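Local structure of dioxygenase (5V2D) at residues A232-V238 and P251-V257; D299-T305 and D318-G324. The protein probably cleaves the central double bond of lignin-derived stilbenes with dioxygen at a four-histidine iron centre. All blocks are in the same frame, centred on the assembly; numbering follows the deposited sequence.

Contact 1: residues A232-V238 and P251-V257; sequences APYAAMV and PLIPLTV
Met237 runs alongside both Ile253 and Leu255, and its sulfur touches the ends of both: SD lies 3.8 Å from Ile253 CD1 and equally far from Leu255 CD1. With CG anti to the backbone N (chi1 -177°) the chain leaves its backbone extended, and only the last bond bends, bringing CE beside Leu255 CD1. A flexible, unbranched thioether suits this place because it can follow two branched neighbours at once. The backbone of Met237 is gripped on both sides, its N donating to Leu255 O at 3.0 Å and its O accepting from Ile253 N at 2.9 Å. Both bonds are fairly straight and lie nearly along the C=O axis. Cut back to an alanine here, the side chain would lose SD and CE, which would probably leave a gap beside the CD1 methyls of Ile253 and Leu255.

Residues 232-238 belong to the loop that leads from one four-stranded antiparallel sheet to the next in a beta-propeller, the fold of this carotenoid-oxygenase family. Residues 251-257 run from strand 247-252 into strand 255-257, bending through an inverse gamma turn centred on Pro254, whose ring restricts the backbone there. Leu252 uses its two branches separately: CD1 meets Val238 CG2, while CD2 reaches Ala232 CB at 3.7 Å and, less closely, Ala236 CB; alanine's single methyl leaves room at both places for the CD2 branch. Tyr234 brings CD2 obliquely to Thr256 CG2 (4.0 Å), and its hydroxyl donates to a water lying in the ring plane at its edge, which in turn donates to Leu252 O.

Contact 2: residues D299-T305 and D318-G324; sequences DGFQGHT and DMPVTGG. With FE (Fe (III) ion), chain E.
Phe301 and Thr322 lie side by side on one face of an antiparallel ladder, as a hydrogen-bonded pair. Phe301 N donates to Thr322 O at 2.9 Å and Thr322 N returns a bond to Phe301 O at 3.0 Å, each donor in the plane of the carbonyl it meets. The Phe301 side chain stands between its own N and carbonyl carbon (chi1 89°), which brings the ring alongside Thr322: CE1 rests 3.5 Å from Thr322 CB, and the ring edge meets Gly324 O in plane. The beta-branched threonine offers carbon to the ring, while its OG1 shares a water with Phe301 O that also sits over one ring face.

Met319 has the next largest buried surface. Its CB packs against His304 O, and SD lies alongside Gln302, 3.4 Å from Gln302 CB. Methionine suits this place because its chain bends at chi3 and its sulfur can lie against that methylene. Gly303 N donates to Pro320 O at 2.7 Å, before the pairing is interrupted and resumes at Asp318. A CB on Gly303 would clash with that oxygen. Just beyond, His304 turns away from the partner strand and binds the iron through NE2 at 2.1 Å, with His188, His239 and His495; Glu372 accepts from its ND1.

The two segments form the open end of the hairpin 301-311/314-322. Strand 345-353 flanks 314-322 on its other side, placing Trp350 against Met319 and Val321, while Gln302 packs against Gln277 and Phe279 of strand 276-283.

Contact 1 closes before contact 2 opens along the chain, yet their centres are only about 14 Å apart and they touch directly. Gln302 makes the join: its NE2 lies 3.0 Å from Leu252 O, a probable hydrogen bond, and its OE1 comes within 3.3 Å of Ile253 CA. Pro254 CG adds packing against Gly300 O at 3.5 Å. The strand and turn at 251-254 are thereby fitted against the start of 299-305, linking consecutive sheets of the propeller. Contact 2 supplies His304 to the iron, whereas contact 1 approaches it less closely, the Met237 side chain lying about 9 Å away. The next residue after 232-238, His239, is another iron ligand, so both contacts adjoin the metal site.

Contact 1: residues A232-V238 and P251-V257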
# COMPACT_ATOMS: atom_id res chain seq x y z
N ALA A 232 -7.20 -9.88 19.64
CA ALA A 232 -8.32 -10.20 18.79
C ALA A 232 -8.80 -11.60 19.16
O ALA A 232 -8.05 -12.37 19.77
CB ALA A 232 -7.87 -10.21 17.34
N PRO A 233 -10.01 -11.97 18.70
CA PRO A 233 -10.53 -13.31 18.96
C PRO A 233 -9.85 -14.37 18.10
O PRO A 233 -10.00 -15.53 18.39
CB PRO A 233 -12.03 -13.19 18.67
CG PRO A 233 -12.13 -12.03 17.70
CD PRO A 233 -11.05 -11.07 18.14
N TYR A 234 -9.08 -13.99 17.09
CA TYR A 234 -8.32 -14.92 16.29
C TYR A 234 -7.28 -14.06 15.52
O TYR A 234 -7.43 -12.84 15.46
CB TYR A 234 -9.22 -15.68 15.31
CG TYR A 234 -10.18 -14.78 14.53
CD1 TYR A 234 -11.51 -14.64 14.95
CD2 TYR A 234 -9.80 -14.14 13.39
CE1 TYR A 234 -12.40 -13.81 14.28
CE2 TYR A 234 -10.70 -13.31 12.68
CZ TYR A 234 -12.01 -13.15 13.11
OH TYR A 234 -12.90 -12.33 12.41
N ALA A 235 -6.26 -14.69 14.98
CA ALA A 235 -5.23 -14.00 14.18
C ALA A 235 -5.73 -13.80 12.76
O ALA A 235 -6.02 -14.75 12.03
CB ALA A 235 -3.92 -14.77 14.17
N ALA A 236 -5.79 -12.52 12.35
CA ALA A 236 -6.23 -12.18 11.03
C ALA A 236 -5.44 -11.03 10.46
O ALA A 236 -4.89 -10.20 11.23
CB ALA A 236 -7.71 -11.81 11.07
N MET A 237 -5.52 -10.90 9.14
CA MET A 237 -4.79 -9.78 8.46
C MET A 237 -5.41 -8.45 8.89
O MET A 237 -6.64 -8.25 8.76
CB MET A 237 -4.88 -9.89 6.96
CG MET A 237 -4.08 -8.77 6.24
SD MET A 237 -4.24 -8.81 4.43
CE MET A 237 -3.04 -10.07 4.17
N VAL A 238 -4.58 -7.54 9.35
CA VAL A 238 -4.97 -6.14 9.53
C VAL A 238 -4.00 -5.33 8.67
O VAL A 238 -2.85 -4.95 9.12
CB VAL A 238 -4.92 -5.68 10.98
CG1 VAL A 238 -5.52 -4.28 11.10
CG2 VAL A 238 -5.73 -6.61 11.87
N PRO A 251 -9.42 -2.86 11.13
CA PRO A 251 -10.29 -3.74 10.32
C PRO A 251 -9.61 -5.10 10.18
O PRO A 251 -8.57 -5.25 9.53
CB PRO A 251 -10.42 -3.01 8.97
CG PRO A 251 -9.65 -1.71 9.17
CD PRO A 251 -8.71 -1.90 10.29
N LEU A 252 -10.19 -6.14 10.75
CA LEU A 252 -9.70 -7.50 10.59
C LEU A 252 -10.36 -8.12 9.38
O LEU A 252 -11.56 -8.39 9.36
CB LEU A 252 -10.03 -8.38 11.82
CG LEU A 252 -8.99 -8.26 12.92
CD1 LEU A 252 -9.08 -6.86 13.50
CD2 LEU A 252 -9.20 -9.27 13.98
N ILE A 253 -9.56 -8.33 8.36
CA ILE A 253 -9.96 -8.96 7.11
C ILE A 253 -10.12 -10.48 7.38
O ILE A 253 -9.31 -11.04 8.15
CB ILE A 253 -8.88 -8.71 6.07
CG1 ILE A 253 -8.77 -7.20 5.78
CG2 ILE A 253 -9.16 -9.46 4.77
CD1 ILE A 253 -7.46 -6.81 5.07
N PRO A 254 -11.14 -11.14 6.79
CA PRO A 254 -11.33 -12.57 7.05
C PRO A 254 -10.30 -13.51 6.40
O PRO A 254 -10.68 -14.54 5.81
CB PRO A 254 -12.74 -12.90 6.47
CG PRO A 254 -13.34 -11.63 6.10
CD PRO A 254 -12.27 -10.55 6.06
N LEU A 255 -9.03 -13.18 6.53
CA LEU A 255 -7.91 -13.97 6.10
C LEU A 255 -7.22 -14.41 7.40
O LEU A 255 -6.61 -13.54 8.08
CB LEU A 255 -6.93 -13.10 5.32
CG LEU A 255 -7.29 -12.83 3.90
CD1 LEU A 255 -6.39 -11.79 3.29
CD2 LEU A 255 -7.26 -14.10 3.04
N THR A 256 -7.27 -15.71 7.73
CA THR A 256 -6.76 -16.20 9.02
C THR A 256 -5.48 -16.96 8.90
O THR A 256 -5.16 -17.50 7.85
CB THR A 256 -7.80 -17.09 9.77
OG1 THR A 256 -8.24 -18.15 8.91
CG2 THR A 256 -8.99 -16.26 10.09
N VAL A 257 -4.76 -17.04 10.01
CA VAL A 257 -3.44 -17.65 10.00
C VAL A 257 -3.50 -19.00 10.70
O VAL A 257 -4.11 -19.12 11.72
CB VAL A 257 -2.47 -16.79 10.76
CG1 VAL A 257 -1.05 -17.33 10.70
CG2 VAL A 257 -2.48 -15.40 10.20
O HOH W 1 -12.52 -11.10 10.11
O HOH W 2 -6.39 -17.19 12.83

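Contact 2: residues D299-T305 and D318-G324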
# COMPACT_ATOMS: atom_id res chain seq x y z
N ASP A 299 -18.00 -12.74 3.95
CA ASP A 299 -17.55 -12.89 2.56
C ASP A 299 -17.35 -11.54 1.84
O ASP A 299 -17.68 -11.36 0.66
CB ASP A 299 -18.49 -13.81 1.76
CG ASP A 299 -17.79 -14.48 0.60
OD1 ASP A 299 -16.51 -14.59 0.56
OD2 ASP A 299 -18.53 -14.87 -0.32
N GLY A 300 -16.80 -10.60 2.60
CA GLY A 300 -16.44 -9.30 2.12
C GLY A 300 -15.08 -8.93 2.70
O GLY A 300 -14.69 -9.48 3.71
N PHE A 301 -14.40 -7.99 2.09
CA PHE A 301 -13.16 -7.55 2.67
C PHE A 301 -12.86 -6.05 2.52
O PHE A 301 -13.20 -5.34 1.54
CB PHE A 301 -11.96 -8.44 2.33
CG PHE A 301 -11.27 -8.04 1.09
CD1 PHE A 301 -11.66 -8.52 -0.11
CD2 PHE A 301 -10.27 -7.07 1.19
CE1 PHE A 301 -11.01 -8.09 -1.27
CE2 PHE A 301 -9.69 -6.60 0.09
CZ PHE A 301 -10.03 -7.10 -1.18
N GLN A 302 -12.29 -5.59 3.59
CA GLN A 302 -12.03 -4.17 3.81
C GLN A 302 -10.81 -3.76 2.96
O GLN A 302 -9.71 -4.35 3.13
CB GLN A 302 -11.70 -3.93 5.27
CG GLN A 302 -12.80 -4.38 6.25
CD GLN A 302 -12.56 -5.76 6.85
OE1 GLN A 302 -12.22 -6.70 6.13
NE2 GLN A 302 -12.77 -5.89 8.14
N GLY A 303 -10.98 -2.79 2.09
CA GLY A 303 -9.82 -2.20 1.33
C GLY A 303 -9.07 -1.14 2.13
O GLY A 303 -9.24 -1.02 3.35
N HIS A 304 -8.26 -0.35 1.43
CA HIS A 304 -7.48 0.71 2.05
C HIS A 304 -8.35 1.85 2.56
O HIS A 304 -9.31 2.24 1.93
CB HIS A 304 -6.51 1.28 1.00
CG HIS A 304 -5.41 0.34 0.72
ND1 HIS A 304 -5.30 -0.36 -0.46
CD2 HIS A 304 -4.30 0.07 1.43
CE1 HIS A 304 -4.20 -1.11 -0.39
NE2 HIS A 304 -3.59 -0.86 0.75
N THR A 305 -7.94 2.42 3.67
CA THR A 305 -8.59 3.60 4.22
C THR A 305 -8.42 4.82 3.36
O THR A 305 -7.29 5.27 3.11
CB THR A 305 -8.01 3.87 5.61
OG1 THR A 305 -8.18 2.70 6.41
CG2 THR A 305 -8.67 5.05 6.31
N ASP A 318 -14.07 5.53 5.76
CA ASP A 318 -14.28 5.40 4.32
C ASP A 318 -13.23 4.53 3.68
O ASP A 318 -12.02 4.73 3.90
CB ASP A 318 -14.31 6.78 3.66
CG ASP A 318 -15.44 7.69 4.21
OD1 ASP A 318 -15.36 8.97 4.13
OD2 ASP A 318 -16.42 7.11 4.73
N MET A 319 -13.67 3.54 2.91
CA MET A 319 -12.77 2.60 2.27
C MET A 319 -13.51 1.82 1.16
O MET A 319 -14.68 1.59 1.27
CB MET A 319 -12.27 1.56 3.30
CG MET A 319 -13.37 0.75 3.91
SD MET A 319 -12.84 -0.73 4.85
CE MET A 319 -12.27 0.09 6.30
N PRO A 320 -12.76 1.31 0.17
CA PRO A 320 -13.33 0.27 -0.71
C PRO A 320 -13.66 -0.94 0.12
O PRO A 320 -12.95 -1.24 1.12
CB PRO A 320 -12.20 -0.01 -1.71
CG PRO A 320 -11.26 1.13 -1.56
CD PRO A 320 -11.37 1.61 -0.14
N VAL A 321 -14.76 -1.60 -0.26
CA VAL A 321 -15.16 -2.87 0.28
C VAL A 321 -15.49 -3.78 -0.91
O VAL A 321 -16.22 -3.33 -1.85
CB VAL A 321 -16.34 -2.72 1.19
CG1 VAL A 321 -16.75 -4.10 1.78
CG2 VAL A 321 -16.02 -1.80 2.36
N THR A 322 -14.94 -4.98 -0.92
CA THR A 322 -15.14 -5.89 -2.03
C THR A 322 -15.91 -7.09 -1.53
O THR A 322 -15.61 -7.63 -0.47
CB THR A 322 -13.80 -6.36 -2.59
OG1 THR A 322 -13.11 -5.20 -3.00
CG2 THR A 322 -13.97 -7.31 -3.79
N GLY A 323 -16.89 -7.53 -2.31
CA GLY A 323 -17.75 -8.64 -1.86
C GLY A 323 -17.22 -10.04 -2.19
O GLY A 323 -17.96 -10.84 -2.70
N GLY A 324 -15.97 -10.35 -1.83
CA GLY A 324 -15.42 -11.71 -1.90
C GLY A 324 -13.91 -11.68 -1.90
O GLY A 324 -13.32 -10.60 -1.84
FE FE E . -1.62 -1.32 1.28
O HOH W 3 -11.89 -4.00 -0.77
O HOH W 4 -1.15 -2.68 -0.20